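Local coordinates for protein 433aa long hypothetical phosphoribosylglycinamide formyl transferase (Pyrococcus horikoshii, PDB 2DWC) that is of unknown function but belongs to the ATP-grasp family, resembles PurT-type proteins and binds adenosine-5'-diphosphate, at residues A19-L24 with E44-D49; L25-L30 with P55-A60; A343-I348 with I389-D394; A97-E102 with P110-T115. All coordinates share one frame; numbering follows the deposited sequence.

How the contacts relate
Contacts 1, 2 and 4 belong to one preATP-grasp domain of Rossmann-like build, whereas contact 3 lies in the C-terminal PurT region, its centre about 28 Å from that of contact 1. Contact 1 pairs two parallel strands in the buried sheet; contact 2 joins the turn after strand 21-25 to helix 55-59, and touches contact 1 through the bond from Ser27 N to Asp49 OD2. Contact 3 is also buried, but its strands run antiparallel and its cross-strand side-chain contacts are mostly between small apolar groups. Contact 4 is only partly buried, and there a carboxylate and a water replace the strand ladder. Leu25 touches Leu98, bringing contact 2 against contact 4.

Contact 1 of 4, residues A19-L24 with E44-D49; sequences AQKILL and EVVAVD
Glu44 lies alongside Lys21, the two side chains pointing the same way, and its OE2 comes 3.5 Å from CB of Ala19. No direct salt bridge joins the pair: Lys21 NZ stands 4.3 Å from Glu44 OE1, and a water bridges them, accepting from NZ and donating to OE1. Both have firmer partners, in salt bridges from Lys21 to Glu81 and from Glu44 to Arg62, and Thr15 N bonds to Glu44 OE2. Leu24, on the other face, has CG anti to its carbonyl carbon (chi1 -63°), which carries its CD1 to 3.8 Å from CG1 of Val45. Val46 shares the face of Lys21 and divides its methyls: CG1 presses tightly on CD1 of Leu23 at 3.5 Å, while CG2 meets CD of Lys21 at 4.0 Å. Five backbone hydrogen bonds stitch the parallel ladder, from Glu44 N to Gln20 O through to Val48 N to Leu24 O, the last at 2.8 Å. This is the central pairing of a beta-alpha-beta unit in a Rossmann-like sheet. Helix 29-40 makes the crossover and covers Ile22 and Val45, helix 71-81 packs against Leu23, Val46 and Val48, and strands 85-88 and 62-65 flank the pair.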
loop_
_atom_site.group_PDB
_atom_site.type_symbol
_atom_site.label_atom_id
_atom_site.label_comp_id
_atom_site.label_asym_id
_atom_site.label_seq_id
_atom_site.Cartn_x
_atom_site.Cartn_y
_atom_site.Cartn_z
ATOM N N ALA B 19 -1.793 5.166 -21.220
ATOM C CA ALA B 19 -1.860 4.127 -20.207
ATOM C C ALA B 19 -1.496 2.701 -20.560
ATOM O O ALA B 19 -1.788 2.241 -21.685
ATOM C CB ALA B 19 -3.311 4.069 -19.637
ATOM N N GLN B 20 -0.868 2.007 -19.591
ATOM C CA GLN B 20 -0.696 0.557 -19.687
ATOM C C GLN B 20 -1.958 0.071 -18.917
ATOM O O GLN B 20 -2.509 0.820 -18.113
ATOM C CB GLN B 20 0.530 0.069 -18.961
ATOM C CG GLN B 20 1.710 0.016 -19.946
ATOM C CD GLN B 20 2.126 1.432 -20.310
ATOM O OE1 GLN B 20 2.268 2.261 -19.428
ATOM N NE2 GLN B 20 2.266 1.715 -21.606
ATOM N N LYS B 21 -2.379 -1.173 -19.135
ATOM C CA LYS B 21 -3.631 -1.637 -18.508
ATOM C C LYS B 21 -3.545 -3.127 -18.148
ATOM O O LYS B 21 -3.034 -3.940 -18.934
ATOM C CB LYS B 21 -4.788 -1.450 -19.525
ATOM C CG LYS B 21 -6.184 -1.835 -18.956
ATOM C CD LYS B 21 -7.206 -1.848 -20.119
ATOM C CE LYS B 21 -7.377 -0.438 -20.658
ATOM N NZ LYS B 21 -8.355 -0.419 -21.804
ATOM N N ILE B 22 -3.951 -3.463 -16.932
ATOM C CA ILE B 22 -4.002 -4.885 -16.577
ATOM C C ILE B 22 -5.458 -5.284 -16.438
ATOM O O ILE B 22 -6.292 -4.447 -16.100
ATOM C CB ILE B 22 -3.289 -5.184 -15.246
ATOM C CG1 ILE B 22 -3.923 -4.386 -14.076
ATOM C CG2 ILE B 22 -1.772 -4.872 -15.422
ATOM C CD1 ILE B 22 -3.270 -4.760 -12.708
ATOM N N LEU B 23 -5.752 -6.569 -16.708
ATOM C CA LEU B 23 -7.106 -7.092 -16.618
ATOM C C LEU B 23 -7.032 -8.217 -15.574
ATOM O O LEU B 23 -6.386 -9.244 -15.809
ATOM C CB LEU B 23 -7.558 -7.658 -17.991
ATOM C CG LEU B 23 -8.983 -8.196 -17.973
ATOM C CD1 LEU B 23 -10.005 -7.071 -17.725
ATOM C CD2 LEU B 23 -9.256 -8.883 -19.321
ATOM N N LEU B 24 -7.654 -7.971 -14.420
ATOM C CA LEU B 24 -7.672 -8.967 -13.343
ATOM C C LEU B 24 -8.860 -9.921 -13.526
ATOM O O LEU B 24 -9.996 -9.462 -13.538
ATOM C CB LEU B 24 -7.821 -8.255 -11.980
ATOM C CG LEU B 24 -6.634 -7.324 -11.668
ATOM C CD1 LEU B 24 -6.943 -6.581 -10.373
ATOM C CD2 LEU B 24 -5.345 -8.150 -11.440
ATOM N N GLU B 44 -3.405 1.447 -15.388
ATOM C CA GLU B 44 -4.858 1.348 -15.429
ATOM C C GLU B 44 -5.282 -0.074 -15.081
ATOM O O GLU B 44 -4.712 -1.035 -15.578
ATOM C CB GLU B 44 -5.340 1.737 -16.834
ATOM C CG GLU B 44 -6.884 1.962 -16.905
ATOM C CD GLU B 44 -7.309 2.832 -18.091
ATOM O OE1 GLU B 44 -8.353 2.515 -18.707
ATOM O OE2 GLU B 44 -6.624 3.846 -18.391
ATOM N N VAL B 45 -6.331 -0.209 -14.269
ATOM C CA VAL B 45 -6.792 -1.533 -13.818
ATOM C C VAL B 45 -8.248 -1.811 -14.147
ATOM O O VAL B 45 -9.113 -0.995 -13.824
ATOM C CB VAL B 45 -6.707 -1.646 -12.261
ATOM C CG1 VAL B 45 -7.113 -3.060 -11.792
ATOM C CG2 VAL B 45 -5.272 -1.369 -11.817
ATOM N N VAL B 46 -8.507 -2.958 -14.770
ATOM C CA VAL B 46 -9.880 -3.354 -15.045
ATOM C C VAL B 46 -10.002 -4.679 -14.274
ATOM O O VAL B 46 -9.173 -5.576 -14.431
ATOM C CB VAL B 46 -10.106 -3.566 -16.522
ATOM C CG1 VAL B 46 -11.523 -4.077 -16.752
ATOM C CG2 VAL B 46 -9.935 -2.258 -17.220
ATOM N N ALA B 47 -11.030 -4.761 -13.425
ATOM C CA ALA B 47 -11.223 -5.931 -12.560
ATOM C C ALA B 47 -12.481 -6.679 -12.937
ATOM O O ALA B 47 -13.546 -6.072 -13.046
ATOM C CB ALA B 47 -11.338 -5.422 -11.093
ATOM N N VAL B 48 -12.364 -7.991 -13.055
ATOM C CA VAL B 48 -13.498 -8.840 -13.437
ATOM C C VAL B 48 -13.782 -9.884 -12.369
ATOM O O VAL B 48 -12.860 -10.441 -11.752
ATOM C CB VAL B 48 -13.145 -9.610 -14.760
ATOM C CG1 VAL B 48 -14.367 -10.431 -15.305
ATOM C CG2 VAL B 48 -12.669 -8.583 -15.824
ATOM N N ASP B 49 -15.061 -10.147 -12.130
ATOM C CA ASP B 49 -15.416 -11.238 -11.236
ATOM C C ASP B 49 -16.894 -11.583 -11.434
ATOM O O ASP B 49 -17.559 -10.984 -12.281
ATOM C CB ASP B 49 -15.105 -10.931 -9.758
ATOM C CG ASP B 49 -14.732 -12.192 -8.973
ATOM O OD1 ASP B 49 -15.421 -13.250 -9.110
ATOM O OD2 ASP B 49 -13.776 -12.128 -8.153
HETATM O O HOH W 1 -8.300 2.321 -21.835
#

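Contact 2 of 4, residues L25-L30 with P55-A60; sequences LGSGEL and PAMQVA
Ser27 lays its CB against CB of Ala56, 3.6 Å away, and turns OG toward the side chain of Met57, whose CG lies 3.9 Å from that hydroxyl oxygen. The serine sits in the turn between strand 21-25 and helix 29-40, where Gly26, Gly28 and Gly31 are consistent with the glycine-rich GxGxxG pattern of Rossmann-type folds; the pocket of the bound adenosine-5'-diphosphate is built from other residues. With OG anti to its own carbonyl carbon (chi1 -60°), the hydroxyl sits beside the backbone N and makes a weak hydrogen bond to Val48 O. Gly28 is the N-cap residue of helix 29-40, and its carbonyl oxygen lies 3.9 Å from CB of Pro55.

Pro55 and Ala56 begin a weakly bonded helix of about 55-59. The CD edge of Pro55 comes to 3.2 Å from Ser27 O, while its ring nitrogen has no hydrogen to offer. The next amide supplies the polar link between the two segments. Around them, Asp49 OD2 accepts from Ser27 N, Glu29 forms a salt bridge with Lys378, and Gln58 reaches His61 of the second subunit. Ala56 N donates to Ser27 O at 2.9 Å in an almost perfectly straight bond (179°), yet it approaches from above the carbonyl plane, 39° out of it.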
loop_
_atom_site.group_PDB
_atom_site.type_symbol
_atom_site.label_atom_id
_atom_site.label_comp_id
_atom_site.label_asym_id
_atom_site.label_seq_id
_atom_site.Cartn_x
_atom_site.Cartn_y
_atom_site.Cartn_z
ATOM N N LEU B 25 -8.612 -11.219 -13.736
ATOM C CA LEU B 25 -9.729 -12.184 -13.847
ATOM C C LEU B 25 -9.830 -12.802 -12.457
ATOM O O LEU B 25 -9.114 -13.771 -12.121
ATOM C CB LEU B 25 -9.451 -13.208 -14.941
ATOM C CG LEU B 25 -9.294 -12.545 -16.329
ATOM C CD1 LEU B 25 -9.173 -13.708 -17.396
ATOM C CD2 LEU B 25 -10.491 -11.605 -16.726
ATOM N N GLY B 26 -10.752 -12.257 -11.636
ATOM C CA GLY B 26 -10.823 -12.668 -10.238
ATOM C C GLY B 26 -10.443 -11.419 -9.476
ATOM O O GLY B 26 -9.336 -10.880 -9.652
ATOM N N SER B 27 -11.360 -10.926 -8.628
ATOM C CA SER B 27 -11.135 -9.661 -7.948
ATOM C C SER B 27 -11.174 -9.777 -6.441
ATOM O O SER B 27 -11.680 -8.889 -5.759
ATOM C CB SER B 27 -12.202 -8.650 -8.422
ATOM O OG SER B 27 -12.094 -8.465 -9.847
ATOM N N GLY B 28 -10.667 -10.899 -5.925
ATOM C CA GLY B 28 -10.601 -11.069 -4.469
ATOM C C GLY B 28 -9.473 -10.242 -3.825
ATOM O O GLY B 28 -8.909 -9.330 -4.444
ATOM N N GLU B 29 -9.135 -10.587 -2.574
ATOM C CA GLU B 29 -8.144 -9.837 -1.841
ATOM C C GLU B 29 -6.757 -9.811 -2.503
ATOM O O GLU B 29 -6.036 -8.832 -2.327
ATOM C CB GLU B 29 -8.043 -10.372 -0.405
ATOM C CG GLU B 29 -7.741 -11.870 -0.322
ATOM C CD GLU B 29 -8.988 -12.781 -0.148
ATOM O OE1 GLU B 29 -10.066 -12.577 -0.781
ATOM O OE2 GLU B 29 -8.847 -13.752 0.622
ATOM N N LEU B 30 -6.388 -10.883 -3.202
ATOM C CA LEU B 30 -5.084 -10.915 -3.844
ATOM C C LEU B 30 -5.095 -9.932 -5.025
ATOM O O LEU B 30 -4.158 -9.133 -5.196
ATOM C CB LEU B 30 -4.784 -12.361 -4.302
ATOM C CG LEU B 30 -4.844 -13.396 -3.152
ATOM C CD1 LEU B 30 -4.165 -14.666 -3.690
ATOM C CD2 LEU B 30 -4.116 -12.935 -1.872
ATOM N N PRO B 55 -13.555 -6.974 -3.892
ATOM C CA PRO B 55 -12.437 -6.172 -3.377
ATOM C C PRO B 55 -11.612 -5.407 -4.402
ATOM O O PRO B 55 -11.425 -4.188 -4.263
ATOM C CB PRO B 55 -11.625 -7.193 -2.569
ATOM C CG PRO B 55 -12.710 -8.122 -2.013
ATOM C CD PRO B 55 -13.639 -8.299 -3.258
ATOM N N ALA B 56 -11.126 -6.095 -5.443
ATOM C CA ALA B 56 -10.297 -5.403 -6.440
ATOM C C ALA B 56 -11.081 -4.413 -7.292
ATOM O O ALA B 56 -10.522 -3.419 -7.784
ATOM C CB ALA B 56 -9.588 -6.420 -7.329
ATOM N N MET B 57 -12.375 -4.666 -7.486
ATOM C CA MET B 57 -13.209 -3.761 -8.270
ATOM C C MET B 57 -13.313 -2.395 -7.562
ATOM O O MET B 57 -13.410 -1.366 -8.218
ATOM C CB MET B 57 -14.633 -4.335 -8.427
ATOM C CG MET B 57 -14.663 -5.511 -9.398
ATOM S SD MET B 57 -16.350 -6.156 -9.409
ATOM C CE MET B 57 -16.047 -7.668 -10.428
ATOM N N GLN B 58 -13.272 -2.391 -6.225
ATOM C CA GLN B 58 -13.426 -1.126 -5.485
ATOM C C GLN B 58 -12.234 -0.186 -5.705
ATOM O O GLN B 58 -12.384 1.035 -5.741
ATOM C CB GLN B 58 -13.608 -1.417 -3.975
ATOM C CG GLN B 58 -15.006 -2.085 -3.721
ATOM C CD GLN B 58 -15.209 -2.407 -2.270
ATOM O OE1 GLN B 58 -14.849 -1.617 -1.409
ATOM N NE2 GLN B 58 -15.789 -3.570 -1.985
ATOM N N VAL B 59 -11.062 -0.786 -5.904
ATOM C CA VAL B 59 -9.822 -0.018 -6.107
ATOM C C VAL B 59 -9.515 0.212 -7.602
ATOM O O VAL B 59 -8.855 1.170 -7.956
ATOM C CB VAL B 59 -8.630 -0.761 -5.457
ATOM C CG1 VAL B 59 -7.287 -0.196 -5.972
ATOM C CG2 VAL B 59 -8.716 -0.550 -3.903
ATOM N N ALA B 60 -10.084 -0.627 -8.450
ATOM C CA ALA B 60 -9.860 -0.542 -9.884
ATOM C C ALA B 60 -10.499 0.672 -10.547
ATOM O O ALA B 60 -11.420 1.308 -10.020
ATOM C CB ALA B 60 -10.393 -1.823 -10.542
#

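Contact 3 of 4, residues A343-I348 with I389-D394; sequences AATHVI and IALAWD
His346 O accepts the amide N of Ala390 at 2.8 Å, the shortest of four backbone hydrogen bonds across this pair of strands, and a nearly straight one at 171°. The same oxygen also receives a CA-H...O contact from Ile389. His346 and Ala390 form a hydrogen-bonded pair: His346 N returns a bond to Ala390 O. Two positions along, Ala344 and Ala392 repeat the arrangement, their amides and carbonyls bonded in both directions.

Between these rungs lie the non-hydrogen-bonded pairs. Thr345 and Leu391 run side by side, the methyl CG2 of the threonine meeting CD2 of the leucine at 3.5 Å. The threonine hydroxyl stands between its own backbone N and carbonyl carbon (chi1 70°) and bonds to Ser245 and Tyr242 of strand 241-247. Ala343 and Trp393 come together through their CB atoms, 4.0 Å apart, while the indole leads away from the alanine.

The strands are the C-terminal PurT region's share of a large mixed sheet, which continues from 343-349 through strand 241-247 into further strands of the ATP-grasp domain. On the face of Ala344, His346, Ala390 and Ala392, helix 397-409 touches His346 and Ala390, and the imidazole meets the ring of His409 edge to face. ND1 of His346 donates to Val347 O at 3.0 Å, on a carbonyl lone pair and in the imidazole plane. Ile348, extended with chi2 170°, lays its CD1 against the backbone of Ile389, 3.7 Å from Ile389 C.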
loop_
_atom_site.group_PDB
_atom_site.type_symbol
_atom_site.label_atom_id
_atom_site.label_comp_id
_atom_site.label_asym_id
_atom_site.label_seq_id
_atom_site.Cartn_x
_atom_site.Cartn_y
_atom_site.Cartn_z
ATOM N N ALA B 343 7.652 -11.492 9.668
ATOM C CA ALA B 343 6.245 -11.100 9.884
ATOM C C ALA B 343 5.342 -12.295 9.770
ATOM O O ALA B 343 5.774 -13.388 9.427
ATOM C CB ALA B 343 5.824 -9.980 8.850
ATOM N N ALA B 344 4.076 -12.100 10.084
ATOM C CA ALA B 344 3.119 -13.189 10.022
ATOM C C ALA B 344 1.738 -12.633 9.783
ATOM O O ALA B 344 1.490 -11.444 10.010
ATOM C CB ALA B 344 3.103 -13.942 11.381
ATOM N N THR B 345 0.834 -13.512 9.367
ATOM C CA THR B 345 -0.571 -13.148 9.161
ATOM C C THR B 345 -1.446 -14.175 9.853
ATOM O O THR B 345 -1.004 -15.287 10.159
ATOM C CB THR B 345 -1.004 -13.183 7.679
ATOM O OG1 THR B 345 -1.042 -14.552 7.231
ATOM C CG2 THR B 345 -0.071 -12.366 6.811
ATOM N N HIS B 346 -2.680 -13.788 10.153
ATOM C CA HIS B 346 -3.666 -14.722 10.652
ATOM C C HIS B 346 -4.989 -14.272 10.011
ATOM O O HIS B 346 -5.310 -13.075 10.005
ATOM C CB HIS B 346 -3.767 -14.700 12.179
ATOM C CG HIS B 346 -4.540 -15.862 12.718
ATOM N ND1 HIS B 346 -5.910 -15.977 12.571
ATOM C CD2 HIS B 346 -4.125 -17.015 13.309
ATOM C CE1 HIS B 346 -6.305 -17.150 13.041
ATOM N NE2 HIS B 346 -5.243 -17.799 13.489
ATOM N N VAL B 347 -5.725 -15.211 9.431
ATOM C CA VAL B 347 -6.989 -14.851 8.786
ATOM C C VAL B 347 -8.070 -14.401 9.746
ATOM O O VAL B 347 -8.027 -14.688 10.948
ATOM C CB VAL B 347 -7.539 -16.052 7.950
ATOM C CG1 VAL B 347 -6.464 -16.508 6.962
ATOM C CG2 VAL B 347 -7.949 -17.216 8.880
ATOM N N ILE B 348 -9.017 -13.632 9.195
ATOM C CA ILE B 348 -10.200 -13.165 9.921
ATOM C C ILE B 348 -11.306 -13.761 9.055
ATOM O O ILE B 348 -11.558 -13.304 7.925
ATOM C CB ILE B 348 -10.282 -11.629 9.946
ATOM C CG1 ILE B 348 -9.081 -11.060 10.759
ATOM C CG2 ILE B 348 -11.584 -11.211 10.599
ATOM C CD1 ILE B 348 -8.943 -9.530 10.642
ATOM N N ILE B 389 -7.426 -9.911 7.223
ATOM C CA ILE B 389 -6.277 -10.564 7.864
ATOM C C ILE B 389 -5.671 -9.645 8.909
ATOM O O ILE B 389 -5.752 -8.422 8.800
ATOM C CB ILE B 389 -5.074 -10.880 6.901
ATOM C CG1 ILE B 389 -4.723 -9.625 6.065
ATOM C CG2 ILE B 389 -5.358 -12.124 6.082
ATOM C CD1 ILE B 389 -3.329 -9.706 5.454
ATOM N N ALA B 390 -5.071 -10.246 9.934
ATOM C CA ALA B 390 -4.283 -9.474 10.877
ATOM C C ALA B 390 -2.832 -9.677 10.369
ATOM O O ALA B 390 -2.468 -10.779 9.927
ATOM C CB ALA B 390 -4.417 -10.060 12.324
ATOM N N LEU B 391 -2.021 -8.615 10.418
ATOM C CA LEU B 391 -0.606 -8.657 9.981
ATOM C C LEU B 391 0.212 -8.204 11.185
ATOM O O LEU B 391 -0.174 -7.254 11.849
ATOM C CB LEU B 391 -0.341 -7.612 8.899
ATOM C CG LEU B 391 -0.455 -7.923 7.418
ATOM C CD1 LEU B 391 -0.252 -6.618 6.626
ATOM C CD2 LEU B 391 0.616 -8.938 7.035
ATOM N N ALA B 392 1.344 -8.841 11.452
ATOM C CA ALA B 392 2.159 -8.410 12.575
ATOM C C ALA B 392 3.623 -8.645 12.205
ATOM O O ALA B 392 3.929 -9.592 11.478
ATOM C CB ALA B 392 1.811 -9.217 13.838
ATOM N N TRP B 393 4.523 -7.810 12.714
ATOM C CA TRP B 393 5.955 -8.009 12.403
ATOM C C TRP B 393 6.787 -7.923 13.686
ATOM O O TRP B 393 6.387 -7.282 14.663
ATOM C CB TRP B 393 6.437 -6.939 11.429
ATOM C CG TRP B 393 5.873 -5.518 11.716
ATOM C CD1 TRP B 393 6.496 -4.515 12.416
ATOM C CD2 TRP B 393 4.555 -5.014 11.395
ATOM N NE1 TRP B 393 5.652 -3.430 12.563
ATOM C CE2 TRP B 393 4.459 -3.711 11.943
ATOM C CE3 TRP B 393 3.447 -5.541 10.708
ATOM C CZ2 TRP B 393 3.297 -2.917 11.819
ATOM C CZ3 TRP B 393 2.281 -4.752 10.587
ATOM C CH2 TRP B 393 2.223 -3.452 11.136
ATOM N N ASP B 394 7.967 -8.527 13.642
ATOM C CA ASP B 394 8.850 -8.500 14.823
ATOM C C ASP B 394 10.181 -9.089 14.400
ATOM O O ASP B 394 10.269 -9.821 13.441
ATOM C CB ASP B 394 8.275 -9.362 15.939
ATOM C CG ASP B 394 8.963 -9.113 17.277
ATOM O OD1 ASP B 394 9.928 -9.829 17.616
ATOM O OD2 ASP B 394 8.534 -8.178 17.970
#

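Contact 4 of 4, residues A97-E102 with P110-T115; sequences ALFEFE and PNARAT
Glu102 leaves its helix with CG anti to the backbone N (chi1 -177°) and stays extended beyond, which carries the carboxylate to the start of helix 112-118; Phe99, with CG anti to the carbonyl carbon (chi1 -76°), swings its ring beside the same helix start. Both converge on Ala112. OE2 of Glu102 takes the amide N of Ala112 at 2.8 Å on its syn side, 26° out of the carboxylate plane, while Glu102 OE1 lies 3.4 Å from Ala112 CB. That methyl sits over one face of the Phe99 ring, offset toward the rim, in a CH-pi contact with Ala112 CB 4.0 Å from the centroid of the Phe99 ring. Further round, CE2 of Phe99 comes 3.7 Å from Arg113 N, obliquely to the ring.

Leu98 continues the packing toward the interior, its CB 4.0 Å from CB of Ala112 and its CD1 meeting CG2 of Thr115, the two side chains crossing at about a right angle. The contact joins successive helices, 95-103 and 112-118, of the preATP-grasp domain. Trp116 meets the Phe99 ring edge to face, and Thr115 OG1 bonds to Arg295.

Asn111 is the N-cap of the second helix, and its OD1 accepts from Ala114 N at 2.9 Å. A water donates to Glu102 OE1 and accepts from Arg113 N, so the glutamate serves a second amide indirectly. Three amides of the first turn thereby find acceptors, and the carboxylate, placed at the N-terminal end of a helix, would be expected to gain from the helix dipole, probably stabilising its negative charge.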
loop_
_atom_site.group_PDB
_atom_site.type_symbol
_atom_site.label_atom_id
_atom_site.label_comp_id
_atom_site.label_asym_id
_atom_site.label_seq_id
_atom_site.Cartn_x
_atom_site.Cartn_y
_atom_site.Cartn_z
ATOM N N ALA B 97 -10.547 -20.105 -23.148
ATOM C CA ALA B 97 -10.456 -18.674 -23.405
ATOM C C ALA B 97 -9.024 -18.191 -23.250
ATOM O O ALA B 97 -8.526 -17.422 -24.073
ATOM C CB ALA B 97 -11.383 -17.871 -22.424
ATOM N N LEU B 98 -8.385 -18.592 -22.150
ATOM C CA LEU B 98 -6.999 -18.170 -21.918
ATOM C C LEU B 98 -6.097 -18.585 -23.090
ATOM O O LEU B 98 -5.263 -17.794 -23.550
ATOM C CB LEU B 98 -6.482 -18.742 -20.575
ATOM C CG LEU B 98 -7.238 -18.307 -19.313
ATOM C CD1 LEU B 98 -6.544 -18.942 -18.057
ATOM C CD2 LEU B 98 -7.260 -16.771 -19.206
ATOM N N PHE B 99 -6.261 -19.802 -23.605
ATOM C CA PHE B 99 -5.390 -20.219 -24.708
ATOM C C PHE B 99 -5.704 -19.401 -25.943
ATOM O O PHE B 99 -4.798 -19.067 -26.698
ATOM C CB PHE B 99 -5.582 -21.717 -25.062
ATOM C CG PHE B 99 -4.923 -22.677 -24.079
ATOM C CD1 PHE B 99 -5.674 -23.386 -23.153
ATOM C CD2 PHE B 99 -3.547 -22.884 -24.127
ATOM C CE1 PHE B 99 -5.079 -24.294 -22.295
ATOM C CE2 PHE B 99 -2.926 -23.803 -23.260
ATOM C CZ PHE B 99 -3.685 -24.502 -22.357
ATOM N N GLU B 100 -6.990 -19.066 -26.146
ATOM C CA GLU B 100 -7.343 -18.289 -27.339
ATOM C C GLU B 100 -6.791 -16.852 -27.271
ATOM O O GLU B 100 -6.333 -16.306 -28.278
ATOM C CB GLU B 100 -8.853 -18.252 -27.501
ATOM C CG GLU B 100 -9.404 -19.604 -27.946
ATOM C CD GLU B 100 -10.893 -19.625 -28.139
ATOM O OE1 GLU B 100 -11.518 -18.532 -28.225
ATOM O OE2 GLU B 100 -11.431 -20.759 -28.208
ATOM N N PHE B 101 -6.846 -16.238 -26.079
ATOM C CA PHE B 101 -6.317 -14.875 -25.933
ATOM C C PHE B 101 -4.843 -14.860 -26.341
ATOM O O PHE B 101 -4.364 -13.963 -27.048
ATOM C CB PHE B 101 -6.398 -14.351 -24.478
ATOM C CG PHE B 101 -7.802 -14.337 -23.884
ATOM C CD1 PHE B 101 -8.917 -14.150 -24.713
ATOM C CD2 PHE B 101 -7.994 -14.516 -22.508
ATOM C CE1 PHE B 101 -10.248 -14.155 -24.156
ATOM C CE2 PHE B 101 -9.319 -14.523 -21.931
ATOM C CZ PHE B 101 -10.444 -14.344 -22.788
ATOM N N GLU B 102 -4.120 -15.837 -25.823
ATOM C CA GLU B 102 -2.664 -15.910 -26.085
ATOM C C GLU B 102 -2.384 -16.107 -27.555
ATOM O O GLU B 102 -1.487 -15.451 -28.125
ATOM C CB GLU B 102 -2.131 -17.051 -25.196
ATOM C CG GLU B 102 -0.691 -17.346 -25.180
ATOM C CD GLU B 102 -0.454 -18.423 -24.130
ATOM O OE1 GLU B 102 -0.727 -19.618 -24.439
ATOM O OE2 GLU B 102 -0.055 -18.056 -22.992
ATOM N N PRO B 110 1.019 -16.762 -16.182
ATOM C CA PRO B 110 2.407 -16.569 -16.666
ATOM C C PRO B 110 2.425 -16.972 -18.144
ATOM O O PRO B 110 3.231 -16.454 -18.942
ATOM C CB PRO B 110 3.222 -17.480 -15.740
ATOM C CG PRO B 110 2.266 -18.607 -15.460
ATOM C CD PRO B 110 0.923 -17.903 -15.255
ATOM N N ASN B 111 1.527 -17.911 -18.461
ATOM C CA ASN B 111 1.153 -18.349 -19.833
ATOM C C ASN B 111 -0.127 -19.159 -19.585
ATOM O O ASN B 111 -0.429 -19.550 -18.440
ATOM C CB ASN B 111 2.231 -19.202 -20.605
ATOM C CG ASN B 111 2.850 -20.271 -19.759
ATOM O OD1 ASN B 111 2.164 -21.102 -19.175
ATOM N ND2 ASN B 111 4.191 -20.256 -19.687
ATOM N N ALA B 112 -0.879 -19.416 -20.639
ATOM C CA ALA B 112 -2.140 -20.133 -20.479
ATOM C C ALA B 112 -1.934 -21.576 -20.006
ATOM O O ALA B 112 -2.657 -22.078 -19.156
ATOM C CB ALA B 112 -2.919 -20.101 -21.832
ATOM N N ARG B 113 -0.904 -22.226 -20.534
ATOM C CA ARG B 113 -0.653 -23.622 -20.191
ATOM C C ARG B 113 -0.427 -23.853 -18.697
ATOM O O ARG B 113 -0.883 -24.857 -18.134
ATOM C CB ARG B 113 0.542 -24.123 -21.019
ATOM C CG ARG B 113 0.848 -25.619 -20.761
ATOM C CD ARG B 113 1.524 -26.265 -21.962
ATOM N NE ARG B 113 1.438 -27.734 -21.916
ATOM C CZ ARG B 113 2.241 -28.509 -21.189
ATOM N NH1 ARG B 113 3.201 -27.960 -20.459
ATOM N NH2 ARG B 113 2.065 -29.829 -21.159
ATOM N N ALA B 114 0.234 -22.904 -18.025
ATOM C CA ALA B 114 0.488 -23.078 -16.591
ATOM C C ALA B 114 -0.775 -23.206 -15.779
ATOM O O ALA B 114 -0.834 -24.006 -14.857
ATOM C CB ALA B 114 1.367 -21.913 -16.031
ATOM N N THR B 115 -1.800 -22.424 -16.106
ATOM C CA THR B 115 -3.049 -22.515 -15.361
ATOM C C THR B 115 -3.736 -23.830 -15.674
ATOM O O THR B 115 -4.272 -24.498 -14.776
ATOM C CB THR B 115 -3.951 -21.317 -15.690
ATOM O OG1 THR B 115 -3.331 -20.152 -15.138
ATOM C CG2 THR B 115 -5.359 -21.465 -15.078
HETATM O O HOH W 2 0.501 -21.510 -22.979
#